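Local coordinates for viral structural protein 4 (PDB 6TZ0) that binds GTP and probably acts as the nucleotide-binding partner of the viral RNA-dependent RNA polymerase during transcription inside the capsid, at residues Q188-F193 against S317-M322; P205-A210 against S227-T232. All coordinates share one frame; numbering follows the deposited sequence.

Contact 1. Residues Q188-F193 against S317-M322; sequences QGIADF and SPHKMM
Gly189 and Lys320 mark the nearest backbone approach, their CA atoms 7.0 Å apart; the segments do not pair as strands, and side chains of 317-322 reach the loop backbone. This is a loop-to-sheet-edge contact: 188-193 belongs to the loop between strand 182-184 and helix 196-201, while 317-322 runs off the end of strand 313-319, an outer strand of a four-stranded antiparallel sheet. On the strand's inner edge His319 is hydrogen-bonded through its backbone to Gly255. His319 carries most of the join. Its CG lies anti to the backbone N (chi1 -168°). The imidazole meets the loop through NE2 and CE1. NE2 donates to Gln188 O at 2.9 Å, in a fairly straight bond with an N-H...O angle of 161°. The acceptor sits at the ring edge, close to the imidazole plane, while NE2 is tilted somewhat from the plane of the carbonyl. Gln188 CB also lies against the ring, 3.3 Å from NE2. Ile190 completes the grip, crossing the imidazole at a slant with its CD1 methyl 3.5 Å from His319 CE1. Between these residues the chain turns at Gly189, where phi is 89°; at these backbone angles a CB would be jammed against the carbonyl O of Gln188, which calls for glycine. Lys320 stretches its methylenes beside this turn; its NZ bonds weakly to Met321 O and makes a long, weak ion pair with Glu15. Along the way Lys320 CD passes 3.7 Å from Gly189 O, and Lys320 CB lies 4.3 Å from Ile190 CG1.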
loop_
_atom_site.group_PDB
_atom_site.type_symbol
_atom_site.label_atom_id
_atom_site.label_comp_id
_atom_site.label_asym_id
_atom_site.label_seq_id
_atom_site.Cartn_x
_atom_site.Cartn_y
_atom_site.Cartn_z
ATOM N N GLN B 188 -11.183 9.767 41.778
ATOM C CA GLN B 188 -10.554 10.924 41.154
ATOM C C GLN B 188 -9.042 10.787 41.222
ATOM O O GLN B 188 -8.322 11.681 41.665
ATOM C CB GLN B 188 -11.019 12.230 41.788
ATOM C CG GLN B 188 -12.495 12.528 41.616
ATOM C CD GLN B 188 -12.910 12.641 40.162
ATOM O OE1 GLN B 188 -12.184 13.193 39.338
ATOM N NE2 GLN B 188 -14.084 12.110 39.837
ATOM N N GLY B 189 -8.546 9.633 40.792
ATOM C CA GLY B 189 -7.150 9.302 40.915
ATOM C C GLY B 189 -6.779 8.627 42.211
ATOM O O GLY B 189 -5.592 8.372 42.438
ATOM N N ILE B 190 -7.749 8.338 43.070
ATOM C CA ILE B 190 -7.513 7.695 44.354
ATOM C C ILE B 190 -8.280 6.385 44.365
ATOM O O ILE B 190 -9.500 6.376 44.166
ATOM C CB ILE B 190 -7.937 8.594 45.522
ATOM C CG1 ILE B 190 -7.066 9.844 45.561
ATOM C CG2 ILE B 190 -7.835 7.850 46.828
ATOM C CD1 ILE B 190 -7.529 10.865 46.547
ATOM N N ALA B 191 -7.568 5.284 44.588
ATOM C CA ALA B 191 -8.207 3.977 44.641
ATOM C C ALA B 191 -9.033 3.859 45.909
ATOM O O ALA B 191 -8.654 4.380 46.959
ATOM C CB ALA B 191 -7.161 2.869 44.588
ATOM N N ASP B 192 -10.179 3.191 45.805
ATOM C CA ASP B 192 -11.087 3.115 46.940
ATOM C C ASP B 192 -10.528 2.211 48.031
ATOM O O ASP B 192 -10.150 1.063 47.782
ATOM C CB ASP B 192 -12.474 2.651 46.502
ATOM C CG ASP B 192 -12.437 1.416 45.646
ATOM O OD1 ASP B 192 -11.343 1.034 45.201
ATOM O OD2 ASP B 192 -13.508 0.811 45.436
ATOM N N PHE B 193 -10.483 2.741 49.246
ATOM C CA PHE B 193 -9.800 2.111 50.363
ATOM C C PHE B 193 -10.584 0.958 50.972
ATOM O O PHE B 193 -10.072 0.299 51.882
ATOM C CB PHE B 193 -9.517 3.161 51.432
ATOM C CG PHE B 193 -8.634 4.275 50.965
ATOM C CD1 PHE B 193 -7.263 4.110 50.891
ATOM C CD2 PHE B 193 -9.173 5.492 50.605
ATOM C CE1 PHE B 193 -6.453 5.142 50.471
ATOM C CE2 PHE B 193 -8.368 6.520 50.183
ATOM C CZ PHE B 193 -7.007 6.344 50.115
ATOM N N SER B 317 -10.998 20.963 49.527
ATOM C CA SER B 317 -10.235 19.979 50.271
ATOM C C SER B 317 -8.931 19.693 49.545
ATOM O O SER B 317 -8.847 19.872 48.326
ATOM C CB SER B 317 -11.032 18.678 50.428
ATOM O OG SER B 317 -12.235 18.906 51.135
ATOM N N PRO B 318 -7.888 19.277 50.264
ATOM C CA PRO B 318 -6.679 18.802 49.584
ATOM C C PRO B 318 -6.934 17.490 48.863
ATOM O O PRO B 318 -7.641 16.613 49.363
ATOM C CB PRO B 318 -5.678 18.621 50.728
ATOM C CG PRO B 318 -6.180 19.485 51.804
ATOM C CD PRO B 318 -7.663 19.436 51.707
ATOM N N HIS B 319 -6.358 17.365 47.674
ATOM C CA HIS B 319 -6.609 16.209 46.831
ATOM C C HIS B 319 -5.322 15.894 46.089
ATOM O O HIS B 319 -4.404 16.710 46.046
ATOM C CB HIS B 319 -7.774 16.481 45.873
ATOM C CG HIS B 319 -8.282 15.263 45.174
ATOM N ND1 HIS B 319 -9.091 14.336 45.790
ATOM C CD2 HIS B 319 -8.067 14.801 43.922
ATOM C CE1 HIS B 319 -9.372 13.367 44.939
ATOM N NE2 HIS B 319 -8.753 13.620 43.801
ATOM N N LYS B 320 -5.240 14.690 45.534
ATOM C CA LYS B 320 -4.064 14.279 44.781
ATOM C C LYS B 320 -3.947 15.054 43.472
ATOM O O LYS B 320 -4.951 15.360 42.825
ATOM C CB LYS B 320 -4.138 12.782 44.502
ATOM C CG LYS B 320 -2.926 12.223 43.832
ATOM C CD LYS B 320 -3.038 10.760 43.580
ATOM C CE LYS B 320 -1.801 10.294 42.873
ATOM N NZ LYS B 320 -1.725 10.866 41.507
ATOM N N MET B 321 -2.715 15.396 43.096
ATOM C CA MET B 321 -2.474 16.053 41.818
ATOM C C MET B 321 -2.719 15.126 40.640
ATOM O O MET B 321 -2.406 13.936 40.681
ATOM C CB MET B 321 -1.047 16.587 41.739
ATOM C CG MET B 321 -0.847 17.912 42.413
ATOM S SD MET B 321 0.787 18.556 42.065
ATOM C CE MET B 321 0.731 20.104 42.955
ATOM N N MET B 322 -3.265 15.700 39.574
ATOM C CA MET B 322 -3.469 14.993 38.323
ATOM C C MET B 322 -2.145 14.725 37.623
ATOM O O MET B 322 -1.195 15.504 37.718
ATOM C CB MET B 322 -4.362 15.813 37.399
ATOM C CG MET B 322 -5.744 16.045 37.936
ATOM S SD MET B 322 -6.790 16.990 36.829
ATOM C CE MET B 322 -6.157 18.632 37.115
#

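Contact 2. Residues P205-A210 against S227-T232; sequences PFELTA and SIFNNT
Glu207 and Asn231 both set CG anti to the backbone N (chi1 177° and -162°). The two side chains lie side by side, pointing the same way. Glu207 is extended beyond CG. Its carboxylate and the Asn231 amide are 15° apart in plane, and ND2 donates to Glu207 OE2 at 3.1 Å on the anti side, tilted well out of the carboxylate plane. Ser317 is the second partner of that amide nitrogen. Phe229 shares this face: Glu207 CG rests 3.6 Å from Phe229 CD2, and Glu207 CB lies at the ring edge. Below these side chains is a two-stranded parallel sheet, 205-208 beside 227-230, whose connection contains no helix. Its ladder zigzags: Phe206 N to Ser227 O at 2.8 Å, Phe229 N to Phe206 O, Leu208 N to Phe229 O at 3.0 Å, then Asn231 N to Leu208 O, which continues the pattern. Phe206, Ile228, Leu208 and Asn230 share the other face, where Leu208 CD1 meets Ile228 CG2 at 4.0 Å and helix 236-242 packs on Leu208 through Ile239. Near the strand ends, Asn230 gives ND2 to Asp236 and takes Thr232 OG1 on its OD1 at 2.7 Å, while Thr232 CG2 sits 3.4 Å from Leu208 O.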
loop_
_atom_site.group_PDB
_atom_site.type_symbol
_atom_site.label_atom_id
_atom_site.label_comp_id
_atom_site.label_asym_id
_atom_site.label_seq_id
_atom_site.Cartn_x
_atom_site.Cartn_y
_atom_site.Cartn_z
ATOM N N PRO B 205 -7.292 4.837 55.893
ATOM C CA PRO B 205 -7.298 6.257 56.263
ATOM C C PRO B 205 -8.498 6.649 57.108
ATOM O O PRO B 205 -9.566 6.040 57.044
ATOM C CB PRO B 205 -7.330 6.973 54.909
ATOM C CG PRO B 205 -6.793 6.000 53.963
ATOM C CD PRO B 205 -7.256 4.665 54.435
ATOM N N PHE B 206 -8.306 7.697 57.902
ATOM C CA PHE B 206 -9.361 8.290 58.708
ATOM C C PHE B 206 -9.337 9.794 58.504
ATOM O O PHE B 206 -8.306 10.434 58.718
ATOM C CB PHE B 206 -9.191 7.956 60.189
ATOM C CG PHE B 206 -10.286 8.497 61.056
ATOM C CD1 PHE B 206 -11.519 7.880 61.097
ATOM C CD2 PHE B 206 -10.079 9.622 61.831
ATOM C CE1 PHE B 206 -12.526 8.376 61.888
ATOM C CE2 PHE B 206 -11.086 10.123 62.618
ATOM C CZ PHE B 206 -12.307 9.495 62.651
ATOM N N GLU B 207 -10.473 10.356 58.116
ATOM C CA GLU B 207 -10.560 11.763 57.761
ATOM C C GLU B 207 -10.968 12.597 58.967
ATOM O O GLU B 207 -12.043 12.387 59.536
ATOM C CB GLU B 207 -11.560 11.952 56.625
ATOM C CG GLU B 207 -11.767 13.389 56.223
ATOM C CD GLU B 207 -12.680 13.528 55.026
ATOM O OE1 GLU B 207 -13.133 12.492 54.498
ATOM O OE2 GLU B 207 -12.957 14.674 54.617
ATOM N N LEU B 208 -10.117 13.547 59.344
ATOM C CA LEU B 208 -10.461 14.556 60.334
ATOM C C LEU B 208 -11.057 15.754 59.612
ATOM O O LEU B 208 -10.421 16.314 58.720
ATOM C CB LEU B 208 -9.232 14.981 61.133
ATOM C CG LEU B 208 -8.577 13.962 62.057
ATOM C CD1 LEU B 208 -7.307 14.538 62.636
ATOM C CD2 LEU B 208 -9.534 13.580 63.159
ATOM N N THR B 209 -12.268 16.141 59.981
ATOM C CA THR B 209 -12.885 17.350 59.452
ATOM C C THR B 209 -13.109 18.324 60.602
ATOM O O THR B 209 -12.658 18.102 61.721
ATOM C CB THR B 209 -14.190 17.039 58.717
ATOM O OG1 THR B 209 -15.125 16.441 59.617
ATOM C CG2 THR B 209 -13.944 16.099 57.561
ATOM N N ALA B 210 -13.803 19.421 60.314
ATOM C CA ALA B 210 -14.051 20.432 61.332
ATOM C C ALA B 210 -15.083 19.991 62.358
ATOM O O ALA B 210 -15.067 20.491 63.487
ATOM C CB ALA B 210 -14.499 21.739 60.679
ATOM N N SER B 227 -4.177 5.586 59.124
ATOM C CA SER B 227 -3.471 6.785 58.706
ATOM C C SER B 227 -4.449 7.949 58.719
ATOM O O SER B 227 -5.664 7.759 58.777
ATOM C CB SER B 227 -2.850 6.603 57.321
ATOM O OG SER B 227 -3.845 6.415 56.342
ATOM N N ILE B 228 -3.918 9.164 58.684
ATOM C CA ILE B 228 -4.702 10.357 58.971
ATOM C C ILE B 228 -4.767 11.239 57.736
ATOM O O ILE B 228 -3.734 11.590 57.160
ATOM C CB ILE B 228 -4.117 11.129 60.165
ATOM C CG1 ILE B 228 -4.173 10.266 61.417
ATOM C CG2 ILE B 228 -4.831 12.443 60.379
ATOM C CD1 ILE B 228 -5.568 9.855 61.801
ATOM N N PHE B 229 -5.981 11.604 57.343
ATOM C CA PHE B 229 -6.220 12.596 56.304
ATOM C C PHE B 229 -6.725 13.873 56.964
ATOM O O PHE B 229 -7.889 13.964 57.354
ATOM C CB PHE B 229 -7.195 12.058 55.266
ATOM C CG PHE B 229 -7.618 13.068 54.256
ATOM C CD1 PHE B 229 -6.685 13.717 53.472
ATOM C CD2 PHE B 229 -8.954 13.314 54.032
ATOM C CE1 PHE B 229 -7.079 14.640 52.536
ATOM C CE2 PHE B 229 -9.355 14.226 53.085
ATOM C CZ PHE B 229 -8.417 14.887 52.337
ATOM N N ASN B 230 -5.841 14.858 57.076
ATOM C CA ASN B 230 -6.156 16.135 57.706
ATOM C C ASN B 230 -6.957 16.988 56.730
ATOM O O ASN B 230 -6.426 17.462 55.724
ATOM C CB ASN B 230 -4.865 16.832 58.121
ATOM C CG ASN B 230 -5.095 18.043 58.993
ATOM O OD1 ASN B 230 -6.222 18.384 59.338
ATOM N ND2 ASN B 230 -4.013 18.711 59.347
ATOM N N ASN B 231 -8.227 17.204 57.037
ATOM C CA ASN B 231 -9.112 18.040 56.238
ATOM C C ASN B 231 -9.833 19.021 57.150
ATOM O O ASN B 231 -11.025 19.292 57.003
ATOM C CB ASN B 231 -10.096 17.177 55.453
ATOM C CG ASN B 231 -10.748 17.918 54.303
ATOM O OD1 ASN B 231 -10.480 19.093 54.070
ATOM N ND2 ASN B 231 -11.618 17.229 53.580
ATOM N N THR B 232 -9.115 19.548 58.131
ATOM C CA THR B 232 -9.687 20.463 59.101
ATOM C C THR B 232 -9.447 21.924 58.760
ATOM O O THR B 232 -10.038 22.797 59.402
ATOM C CB THR B 232 -9.116 20.169 60.488
ATOM O OG1 THR B 232 -7.699 20.363 60.465
ATOM C CG2 THR B 232 -9.399 18.736 60.870
#

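Contact 1 and contact 2 have centres about 14 Å apart and meet directly, the small parallel sheet of contact 2 being formed within the stretch of chain that lies between 188-193 and 317-322. Two seams join them. On the strand side, a hydrogen bond of 3.0 Å ties Ser317 OG to Asn231 ND2, and Pro318 O is 3.5 Å from Phe229 CZ. On the loop side, Phe193 CD1 packs 3.6 Å from Pro205 CD. Thus each segment of contact 1 touches one strand of contact 2. Both contacts lie away from the residues that bind GTP in another structure of this protein, among them Lys359 and Arg520; no GTP is bound to this chain here.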